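Local coordinates for protein trichothecene 3-O-acetyltransferase (Gibberella zeae, PDB 2RKV) that probably transfers an acetyl group from acetyl coenzyme A to the 3-hydroxyl of trichothecene mycotoxins such as T-2 toxin and deoxynivalenol, at residues A247-D253 / S326-S332; S260-S266 / E288-A292; A2-L7 / T72-P77. All coordinates share one frame; numbering follows the deposited sequence.

Contact 1: residues A247-D253 / S326-S332; sequences AATKTLD and SLGATAS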
loop_
_atom_site.group_PDB
_atom_site.type_symbol
_atom_site.label_atom_id
_atom_site.label_comp_id
_atom_site.label_asym_id
_atom_site.label_seq_id
_atom_site.Cartn_x
_atom_site.Cartn_y
_atom_site.Cartn_z
ATOM N N ALA A 247 -21.657 14.565 -5.170
ATOM C CA ALA A 247 -21.819 14.456 -6.630
ATOM C C ALA A 247 -22.100 13.020 -7.091
ATOM O O ALA A 247 -22.960 12.786 -7.938
ATOM C CB ALA A 247 -20.596 15.016 -7.334
ATOM N N ALA A 248 -21.368 12.065 -6.511
ATOM C CA ALA A 248 -21.578 10.645 -6.759
ATOM C C ALA A 248 -22.923 10.147 -6.232
ATOM O O ALA A 248 -23.643 9.435 -6.929
ATOM C CB ALA A 248 -20.446 9.837 -6.142
ATOM N N THR A 249 -23.254 10.527 -4.999
ATOM C CA THR A 249 -24.475 10.063 -4.327
ATOM C C THR A 249 -25.726 10.485 -5.105
ATOM O O THR A 249 -26.698 9.733 -5.194
ATOM C CB THR A 249 -24.506 10.563 -2.864
ATOM O OG1 THR A 249 -23.382 10.009 -2.163
ATOM C CG2 THR A 249 -25.795 10.177 -2.146
ATOM N N LYS A 250 -25.673 11.677 -5.697
ATOM C CA LYS A 250 -26.784 12.193 -6.497
ATOM C C LYS A 250 -26.990 11.457 -7.813
ATOM O O LYS A 250 -28.039 11.619 -8.450
ATOM C CB LYS A 250 -26.568 13.666 -6.804
ATOM C CG LYS A 250 -26.892 14.590 -5.671
ATOM C CD LYS A 250 -26.512 15.996 -6.090
ATOM C CE LYS A 250 -26.959 17.013 -5.085
ATOM N NZ LYS A 250 -26.269 18.313 -5.336
ATOM N N THR A 251 -26.003 10.668 -8.236
ATOM C CA THR A 251 -26.038 10.063 -9.571
ATOM C C THR A 251 -25.815 8.545 -9.586
ATOM O O THR A 251 -25.282 7.997 -10.551
ATOM C CB THR A 251 -25.040 10.764 -10.535
ATOM O OG1 THR A 251 -23.740 10.842 -9.928
ATOM C CG2 THR A 251 -25.522 12.181 -10.887
ATOM N N LEU A 252 -26.241 7.866 -8.526
ATOM C CA LEU A 252 -26.007 6.431 -8.399
ATOM C C LEU A 252 -26.874 5.594 -9.324
ATOM O O LEU A 252 -28.002 5.984 -9.648
ATOM C CB LEU A 252 -26.231 5.991 -6.953
ATOM C CG LEU A 252 -25.242 6.586 -5.953
ATOM C CD1 LEU A 252 -25.522 6.036 -4.581
ATOM C CD2 LEU A 252 -23.810 6.281 -6.377
ATOM N N ASP A 253 -26.341 4.441 -9.732
ATOM C CA ASP A 253 -27.125 3.407 -10.416
ATOM C C ASP A 253 -28.272 2.939 -9.522
ATOM O O ASP A 253 -28.171 2.996 -8.290
ATOM C CB ASP A 253 -26.250 2.199 -10.750
ATOM C CG ASP A 253 -25.330 2.438 -11.936
ATOM O OD1 ASP A 253 -25.299 3.559 -12.502
ATOM O OD2 ASP A 253 -24.631 1.474 -12.312
ATOM N N SER A 326 -21.722 9.726 -15.516
ATOM C CA SER A 326 -21.752 10.496 -14.268
ATOM C C SER A 326 -20.738 9.955 -13.259
ATOM O O SER A 326 -20.276 8.818 -13.388
ATOM C CB SER A 326 -23.144 10.455 -13.635
ATOM O OG SER A 326 -23.456 9.146 -13.190
ATOM N N LEU A 327 -20.408 10.767 -12.255
ATOM C CA LEU A 327 -19.508 10.309 -11.188
ATOM C C LEU A 327 -20.118 9.131 -10.435
ATOM O O LEU A 327 -19.425 8.163 -10.106
ATOM C CB LEU A 327 -19.169 11.437 -10.212
ATOM C CG LEU A 327 -18.052 11.106 -9.204
ATOM C CD1 LEU A 327 -16.762 10.701 -9.921
ATOM C CD2 LEU A 327 -17.808 12.259 -8.225
ATOM N N GLY A 328 -21.419 9.224 -10.164
ATOM C CA GLY A 328 -22.158 8.159 -9.501
ATOM C C GLY A 328 -22.185 6.855 -10.272
ATOM O O GLY A 328 -22.119 5.781 -9.673
ATOM N N ALA A 329 -22.296 6.937 -11.602
ATOM C CA ALA A 329 -22.232 5.745 -12.444
ATOM C C ALA A 329 -20.889 5.036 -12.243
ATOM O O ALA A 329 -20.847 3.820 -12.092
ATOM C CB ALA A 329 -22.439 6.099 -13.920
ATOM N N THR A 330 -19.806 5.816 -12.200
ATOM C CA THR A 330 -18.463 5.242 -12.058
ATOM C C THR A 330 -18.263 4.685 -10.644
ATOM O O THR A 330 -17.727 3.580 -10.468
ATOM C CB THR A 330 -17.374 6.262 -12.406
ATOM O OG1 THR A 330 -17.669 6.856 -13.683
ATOM C CG2 THR A 330 -16.026 5.572 -12.472
ATOM N N ALA A 331 -18.725 5.433 -9.645
ATOM C CA ALA A 331 -18.596 4.997 -8.249
ATOM C C ALA A 331 -19.407 3.726 -8.004
ATOM O O ALA A 331 -18.977 2.834 -7.265
ATOM C CB ALA A 331 -19.018 6.103 -7.289
ATOM N N SER A 332 -20.572 3.636 -8.651
ATOM C CA SER A 332 -21.403 2.438 -8.591
ATOM C C SER A 332 -20.676 1.183 -9.094
ATOM O O SER A 332 -20.828 0.105 -8.510
ATOM C CB SER A 332 -22.717 2.654 -9.350
ATOM O OG SER A 332 -23.518 3.614 -8.677
HETATM O O HOH W 1 -22.419 2.062 -13.357
#
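Thr251 reaches across to the start of helix 327-335 and touches Ser326 and Gly328. Its CB lies 3.5 Å from Ser326 OG. The methyl, CG2, rests more loosely on Ser326 CB. OG1 sits between the backbone N and the carbonyl carbon (chi1 51°), a torsion that lets it serve both segments. It accepts from Gly328 N at 2.8 Å, though the bond is bent (133°). It also donates to Ala247 O, 2.9 Å away, in the carbonyl plane and on a lone pair. Gly328 lets the chains come close: its CA is 3.2 Å from Ala248 O. Beside this close approach, Ala248 CB packs on Leu327 CG and Ala331 CB.

One turn further on, Ser332 OG makes a similar relay. It donates to Gly328 O and accepts from Asp253 N at 3.1 Å. A water bridges Asp253 OD2 and Ala329 O. Ser326 is the N-cap, and its OG takes the N-H of Ala329. The contact thus ties the turn after helix 238-249 to the first turns of helix 327-335. First-turn N-H groups of Gly328 and Ala329, which have no helical carbonyl to bond, are both met by side-chain hydroxyls.

Contact 2: residues S260-S266 / E288-A292; sequences STDDALS and EFCRA. With COA (coenzyme A), chain B.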
loop_
_atom_site.group_PDB
_atom_site.type_symbol
_atom_site.label_atom_id
_atom_site.label_comp_id
_atom_site.label_asym_id
_atom_site.label_seq_id
_atom_site.Cartn_x
_atom_site.Cartn_y
_atom_site.Cartn_z
ATOM N N SER A 260 -19.150 5.176 -0.931
ATOM C CA SER A 260 -18.317 5.793 0.095
ATOM C C SER A 260 -17.513 6.972 -0.447
ATOM O O SER A 260 -17.384 7.170 -1.672
ATOM C CB SER A 260 -17.332 4.760 0.645
ATOM O OG SER A 260 -16.394 4.375 -0.345
ATOM N N THR A 261 -16.943 7.735 0.485
ATOM C CA THR A 261 -15.986 8.783 0.161
ATOM C C THR A 261 -14.857 8.205 -0.702
ATOM O O THR A 261 -14.506 8.768 -1.744
ATOM C CB THR A 261 -15.417 9.411 1.467
ATOM O OG1 THR A 261 -16.490 9.998 2.218
ATOM C CG2 THR A 261 -14.402 10.490 1.155
ATOM N N ASP A 262 -14.309 7.071 -0.262
ATOM C CA ASP A 262 -13.238 6.382 -0.977
ATOM C C ASP A 262 -13.671 5.978 -2.397
ATOM O O ASP A 262 -12.929 6.180 -3.360
ATOM C CB ASP A 262 -12.784 5.166 -0.166
ATOM C CG ASP A 262 -11.435 4.639 -0.596
ATOM O OD1 ASP A 262 -11.323 4.149 -1.748
ATOM O OD2 ASP A 262 -10.495 4.716 0.241
ATOM N N ASP A 263 -14.882 5.431 -2.526
ATOM C CA ASP A 263 -15.462 5.121 -3.844
ATOM C C ASP A 263 -15.475 6.347 -4.763
ATOM O O ASP A 263 -15.101 6.276 -5.942
ATOM C CB ASP A 263 -16.924 4.694 -3.709
ATOM C CG ASP A 263 -17.110 3.319 -3.083
ATOM O OD1 ASP A 263 -16.144 2.527 -2.976
ATOM O OD2 ASP A 263 -18.259 3.046 -2.680
ATOM N N ALA A 264 -15.933 7.469 -4.217
ATOM C CA ALA A 264 -16.119 8.700 -4.991
ATOM C C ALA A 264 -14.783 9.234 -5.518
ATOM O O ALA A 264 -14.662 9.582 -6.695
ATOM C CB ALA A 264 -16.855 9.748 -4.155
ATOM N N LEU A 265 -13.770 9.278 -4.653
ATOM C CA LEU A 265 -12.450 9.732 -5.092
ATOM C C LEU A 265 -11.841 8.767 -6.103
ATOM O O LEU A 265 -11.259 9.183 -7.104
ATOM C CB LEU A 265 -11.496 9.931 -3.906
ATOM C CG LEU A 265 -10.116 10.481 -4.309
ATOM C CD1 LEU A 265 -10.209 11.749 -5.173
ATOM C CD2 LEU A 265 -9.200 10.705 -3.100
ATOM N N SER A 266 -11.962 7.469 -5.834
ATOM C CA SER A 266 -11.472 6.461 -6.768
ATOM C C SER A 266 -12.123 6.655 -8.153
ATOM O O SER A 266 -11.429 6.645 -9.180
ATOM C CB SER A 266 -11.716 5.052 -6.223
ATOM O OG SER A 266 -11.043 4.865 -4.977
ATOM N N GLU A 288 -9.274 -0.796 -17.558
ATOM C CA GLU A 288 -9.547 -1.611 -16.380
ATOM C C GLU A 288 -9.086 -0.891 -15.119
ATOM O O GLU A 288 -7.949 -0.437 -15.047
ATOM C CB GLU A 288 -8.862 -2.969 -16.486
ATOM C CG GLU A 288 -9.264 -3.942 -15.372
ATOM C CD GLU A 288 -8.567 -5.277 -15.494
ATOM O OE1 GLU A 288 -7.320 -5.289 -15.571
ATOM O OE2 GLU A 288 -9.259 -6.317 -15.499
ATOM N N PHE A 289 -9.990 -0.760 -14.155
ATOM C CA PHE A 289 -9.632 -0.263 -12.818
ATOM C C PHE A 289 -9.369 -1.485 -11.941
ATOM O O PHE A 289 -10.221 -2.382 -11.854
ATOM C CB PHE A 289 -10.783 0.559 -12.224
ATOM C CG PHE A 289 -10.393 1.412 -11.039
ATOM C CD1 PHE A 289 -10.141 2.766 -11.203
ATOM C CD2 PHE A 289 -10.299 0.865 -9.749
ATOM C CE1 PHE A 289 -9.805 3.583 -10.108
ATOM C CE2 PHE A 289 -9.946 1.677 -8.646
ATOM C CZ PHE A 289 -9.700 3.027 -8.830
ATOM N N CYS A 290 -8.195 -1.520 -11.301
ATOM C CA CYS A 290 -7.852 -2.597 -10.378
ATOM C C CYS A 290 -7.758 -1.960 -8.997
ATOM O O CYS A 290 -6.901 -1.095 -8.778
ATOM C CB CYS A 290 -6.495 -3.211 -10.744
ATOM S SG CYS A 290 -6.359 -3.811 -12.466
ATOM N N ARG A 291 -8.639 -2.368 -8.087
ATOM C CA ARG A 291 -8.715 -1.741 -6.755
ATOM C C ARG A 291 -8.310 -2.719 -5.651
ATOM O O ARG A 291 -8.894 -3.788 -5.536
ATOM C CB ARG A 291 -10.141 -1.239 -6.491
ATOM C CG ARG A 291 -10.266 -0.322 -5.290
ATOM C CD ARG A 291 -11.730 -0.164 -4.879
ATOM N NE ARG A 291 -11.974 1.001 -4.028
ATOM C CZ ARG A 291 -13.193 1.393 -3.656
ATOM N NH1 ARG A 291 -14.250 0.697 -4.066
ATOM N NH2 ARG A 291 -13.355 2.465 -2.886
ATOM N N ALA A 292 -7.309 -2.350 -4.847
ATOM C CA ALA A 292 -6.901 -3.196 -3.718
ATOM C C ALA A 292 -7.984 -3.198 -2.643
ATOM O O ALA A 292 -8.528 -2.143 -2.284
ATOM C CB ALA A 292 -5.574 -2.729 -3.134
HETATM N N1A COA B . -25.830 4.049 4.282
HETATM C C2A COA B . -24.952 4.967 3.746
HETATM N N3A COA B . -23.592 4.725 3.764
HETATM C C4A COA B . -23.132 3.571 4.315
HETATM C C5A COA B . -24.007 2.627 4.857
HETATM C C6A COA B . -25.378 2.870 4.844
HETATM N N6A COA B . -26.195 2.117 5.587
HETATM N N7A COA B . -23.271 1.587 5.324
HETATM C C8A COA B . -21.962 1.850 5.092
HETATM N N9A COA B . -21.865 3.072 4.468
HETATM C C1B COA B . -20.634 3.772 4.076
HETATM C C2B COA B . -19.935 4.294 5.313
HETATM O O2B COA B . -20.520 5.481 5.766
HETATM C C3B COA B . -18.535 4.488 4.783
HETATM O O3B COA B . -18.513 5.607 3.950
HETATM P P3B COA B . -17.725 6.925 4.364
HETATM O O7A COA B . -16.282 6.544 4.619
HETATM O O8A COA B . -18.399 7.445 5.607
HETATM O O9A COA B . -17.857 7.911 3.236
HETATM C C4B COA B . -18.382 3.348 3.815
HETATM O O4B COA B . -19.689 2.910 3.465
HETATM C C5B COA B . -17.569 2.233 4.422
HETATM O O5B COA B . -17.349 1.430 3.308
HETATM P P1A COA B . -16.173 0.360 3.288
HETATM O O1A COA B . -16.097 -0.375 4.625
HETATM O O2A COA B . -16.369 -0.552 2.099
HETATM O O3A COA B . -14.813 1.199 3.262
HETATM P P2A COA B . -14.373 2.310 2.207
HETATM O O4A COA B . -13.889 3.513 2.983
HETATM O O5A COA B . -15.411 2.587 1.157
HETATM O O6A COA B . -13.129 1.616 1.495
HETATM C CBP COA B . -11.948 -0.171 0.469
HETATM C CCP COA B . -13.292 0.544 0.585
HETATM C CDP COA B . -10.894 0.813 -0.046
HETATM C CEP COA B . -12.066 -1.299 -0.554
HETATM C CAP COA B . -11.592 -0.698 1.867
HETATM O OAP COA B . -12.567 -1.611 2.330
HETATM C C9P COA B . -10.273 -1.398 1.884
HETATM O O9P COA B . -10.233 -2.770 1.614
HETATM N N8P COA B . -9.222 -0.640 2.163
HETATM C C7P COA B . -7.873 -1.148 2.175
HETATM C C6P COA B . -7.349 -1.303 0.755
HETATM C C5P COA B . -5.939 -1.797 0.880
HETATM O O5P COA B . -5.685 -2.762 1.630
HETATM N N4P COA B . -5.027 -1.147 0.168
HETATM O O HOH W 2 -9.799 2.648 -3.295
#
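Phe289 is the first residue of 288-292 to touch 260-266. Its CZ lies 3.9 Å from Ser266 CB, and CE1 meets Ser266 O obliquely. Trp270 of helix 261-277 adds a second ring beside it. Two residues on, Arg291 is extended from CG to NE. CG is anti to the backbone N (chi1 -168°), and this extension carries the guanidinium to the first turn of the helix. NH1 and NH2 both bond Asp263 OD1, end-on, at 2.9 Å and 2.8 Å. NH2 also bonds Asp262 OD1 at 2.9 Å, nearly straight (167°), from the anti side of that oxygen but well out of the carboxylate plane. A water joins NE to Asp262 OD1.

Ser260 and Asp263 form a capping box at the N-terminal end of helix 261-277, in the coenzyme A site of this BAHD-superfamily enzyme. Ser260 OG accepts from Asp263 N, and Asp263 OD2 from Ser260 N. Ser260 OG donates to coenzyme O5A, while Thr261 N and OG1 hold phosphate oxygen O9A. Asp263 OD2 also forms a salt bridge with Arg335; Asp262 OD2 is hydrogen-bonded to Ser379. Methyl CEP of the coenzyme lies over one guanidinium face, toward its rim. Ala292 CB lies 3.7 Å from coenzyme N4P, and the residue also touches the bound T-2 toxin.

Contact 3: residues A2-L7 / T72-P77; sequences AFKIQL and TSFIVP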
loop_
_atom_site.group_PDB
_atom_site.type_symbol
_atom_site.label_atom_id
_atom_site.label_comp_id
_atom_site.label_asym_id
_atom_site.label_seq_id
_atom_site.Cartn_x
_atom_site.Cartn_y
_atom_site.Cartn_z
ATOM N N ALA A 2 12.992 -20.110 18.174
ATOM C CA ALA A 2 12.869 -20.553 16.753
ATOM C C ALA A 2 11.427 -20.449 16.269
ATOM O O ALA A 2 10.476 -20.466 17.059
ATOM C CB ALA A 2 13.392 -21.979 16.572
ATOM N N PHE A 3 11.281 -20.320 14.957
ATOM C CA PHE A 3 9.981 -20.253 14.330
ATOM C C PHE A 3 10.157 -20.515 12.843
ATOM O O PHE A 3 11.219 -20.259 12.273
ATOM C CB PHE A 3 9.289 -18.901 14.583
ATOM C CG PHE A 3 10.186 -17.706 14.391
ATOM C CD1 PHE A 3 10.372 -17.147 13.127
ATOM C CD2 PHE A 3 10.828 -17.121 15.487
ATOM C CE1 PHE A 3 11.205 -16.030 12.959
ATOM C CE2 PHE A 3 11.660 -16.003 15.322
ATOM C CZ PHE A 3 11.851 -15.465 14.056
ATOM N N LYS A 4 9.117 -21.065 12.238
ATOM C CA LYS A 4 9.097 -21.298 10.807
ATOM C C LYS A 4 7.652 -21.143 10.375
ATOM O O LYS A 4 6.877 -22.101 10.364
ATOM C CB LYS A 4 9.650 -22.679 10.441
ATOM C CG LYS A 4 9.751 -22.867 8.929
ATOM C CD LYS A 4 10.600 -24.053 8.524
ATOM C CE LYS A 4 10.781 -24.050 7.010
ATOM N NZ LYS A 4 11.749 -25.079 6.545
ATOM N N ILE A 5 7.303 -19.909 10.034
ATOM C CA ILE A 5 5.912 -19.561 9.803
ATOM C C ILE A 5 5.692 -19.449 8.305
ATOM O O ILE A 5 6.195 -18.522 7.668
ATOM C CB ILE A 5 5.544 -18.225 10.510
ATOM C CG1 ILE A 5 5.874 -18.309 12.013
ATOM C CG2 ILE A 5 4.081 -17.850 10.248
ATOM C CD1 ILE A 5 5.731 -16.980 12.778
ATOM N N GLN A 6 4.943 -20.397 7.747
ATOM C CA GLN A 6 4.635 -20.345 6.315
ATOM C C GLN A 6 3.882 -19.053 6.004
ATOM O O GLN A 6 2.975 -18.666 6.743
ATOM C CB GLN A 6 3.810 -21.556 5.902
ATOM C CG GLN A 6 3.687 -21.716 4.389
ATOM C CD GLN A 6 3.126 -23.056 3.971
ATOM O OE1 GLN A 6 2.262 -23.131 3.094
ATOM N NE2 GLN A 6 3.600 -24.123 4.601
ATOM N N LEU A 7 4.265 -18.371 4.922
ATOM C CA LEU A 7 3.543 -17.170 4.512
ATOM C C LEU A 7 2.104 -17.509 4.171
ATOM O O LEU A 7 1.791 -18.652 3.824
ATOM C CB LEU A 7 4.198 -16.533 3.283
ATOM C CG LEU A 7 5.595 -15.916 3.397
ATOM C CD1 LEU A 7 5.765 -14.863 2.310
ATOM C CD2 LEU A 7 5.854 -15.320 4.746
ATOM N N THR A 72 8.159 -22.345 -1.688
ATOM C CA THR A 72 7.290 -21.888 -0.605
ATOM C C THR A 72 8.152 -21.078 0.342
ATOM O O THR A 72 9.252 -21.521 0.720
ATOM C CB THR A 72 6.663 -23.089 0.153
ATOM O OG1 THR A 72 5.956 -23.920 -0.773
ATOM C CG2 THR A 72 5.694 -22.628 1.253
ATOM N N SER A 73 7.657 -19.899 0.720
ATOM C CA SER A 73 8.382 -19.011 1.633
ATOM C C SER A 73 7.832 -19.066 3.050
ATOM O O SER A 73 6.633 -19.281 3.263
ATOM C CB SER A 73 8.371 -17.569 1.122
ATOM O OG SER A 73 9.180 -17.453 -0.038
ATOM N N PHE A 74 8.740 -18.847 3.997
ATOM C CA PHE A 74 8.464 -18.948 5.425
ATOM C C PHE A 74 9.129 -17.759 6.109
ATOM O O PHE A 74 10.169 -17.279 5.650
ATOM C CB PHE A 74 9.070 -20.235 6.010
ATOM C CG PHE A 74 8.476 -21.514 5.460
ATOM C CD1 PHE A 74 8.885 -22.021 4.226
ATOM C CD2 PHE A 74 7.531 -22.228 6.195
ATOM C CE1 PHE A 74 8.330 -23.215 3.715
ATOM C CE2 PHE A 74 6.974 -23.417 5.695
ATOM C CZ PHE A 74 7.379 -23.907 4.449
ATOM N N ILE A 75 8.543 -17.300 7.212
ATOM C CA ILE A 75 9.237 -16.383 8.123
ATOM C C ILE A 75 10.080 -17.229 9.073
ATOM O O ILE A 75 9.562 -18.099 9.782
ATOM C CB ILE A 75 8.259 -15.490 8.930
ATOM C CG1 ILE A 75 7.464 -14.585 7.976
ATOM C CG2 ILE A 75 9.026 -14.650 9.957
ATOM C CD1 ILE A 75 6.234 -13.918 8.607
ATOM N N VAL A 76 11.381 -16.974 9.067
ATOM C CA VAL A 76 12.331 -17.754 9.862
ATOM C C VAL A 76 13.288 -16.797 10.583
ATOM O O VAL A 76 13.359 -15.625 10.246
ATOM C CB VAL A 76 13.111 -18.774 8.975
ATOM C CG1 VAL A 76 12.155 -19.793 8.382
ATOM C CG2 VAL A 76 13.888 -18.064 7.860
ATOM N N PRO A 77 14.009 -17.285 11.603
ATOM C CA PRO A 77 14.893 -16.369 12.329
ATOM C C PRO A 77 15.922 -15.649 11.442
ATOM O O PRO A 77 16.316 -16.154 10.384
ATOM C CB PRO A 77 15.574 -17.278 13.359
ATOM C CG PRO A 77 14.600 -18.409 13.560
ATOM C CD PRO A 77 14.027 -18.645 12.177
#
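Ile5 and Ile75 form an antiparallel hydrogen-bonded pair, and the next pair, Gln6 with Phe74, is non-hydrogen-bonded. Ile5 N gives to Ile75 O at 2.9 Å, and Ile75 N returns a bond to Ile5 O at 2.7 Å. A third bond, Leu7 N to Ser73 O, is almost straight (178°) and carries the ladder one step past the short strand 5-6.

The two isoleucines share one face of the sheet, where Ile5 CB is 4.2 Å from Ile75 CB. Leu7 extends this apolar patch. Its CD2 meets Ile75 CG1 at 3.7 Å, and the two side chains cross at about a right angle. Trp55 touches Ile5 from outside the pair, and Leu17 touches Leu7.

Gln6 and Phe74 lie on the other face. The Phe74 ring runs beside the Gln6 backbone, with CD2 close to Gln6 CA. Lys4 stretches over one face of this ring. Its CG is anti to the backbone N (chi1 -175°) and the chain beyond is extended, which sets CE over the ring centre at 3.8 Å in a CH-pi contact. NZ is 4.8 Å from the same centroid, close to the ring normal, a cation-pi contact. The ammonium also makes a salt bridge with Glu63 of strand 59-63.

Toward the N-terminus, the ring of Phe3 lies against Pro77. Pro77 CG sits over one face, 4.1 Å from the centroid, as a CH-pi contact. The carbonyl oxygen of Ile75 meets the edge of the Phe3 ring.

Strand 72-76 is also bonded to strand 59-63 by backbone hydrogen bonds. The N-terminal segment thus adds an outer strand to a small three-stranded antiparallel sheet, in the order 5-6, 72-76, 59-63.

In the fold
Contacts 1 and 2 are neighbours, with centres 12 Å apart, on the same side of the chain's centre. They touch by packing, for example Ala248 CB on Ala264 CB at 4.1 Å and Leu327 CD1 on Ala264 O at 4.0 Å. Both segments of contact 2 fall, in sequence, between those of contact 1. Contact 2 lines the coenzyme A pocket and reaches the toxin through Ala292. Contact 1 does not line the pocket; its Leu252 side chain is about 8 Å from the coenzyme. Contact 3 is on the opposite side of the chain's centre, its centre 34 Å from that of contact 2 and 45 Å from that of contact 1. Its Leu7 side chain is about 12 Å from the bound T-2 toxin, so contact 3 does not line the pocket.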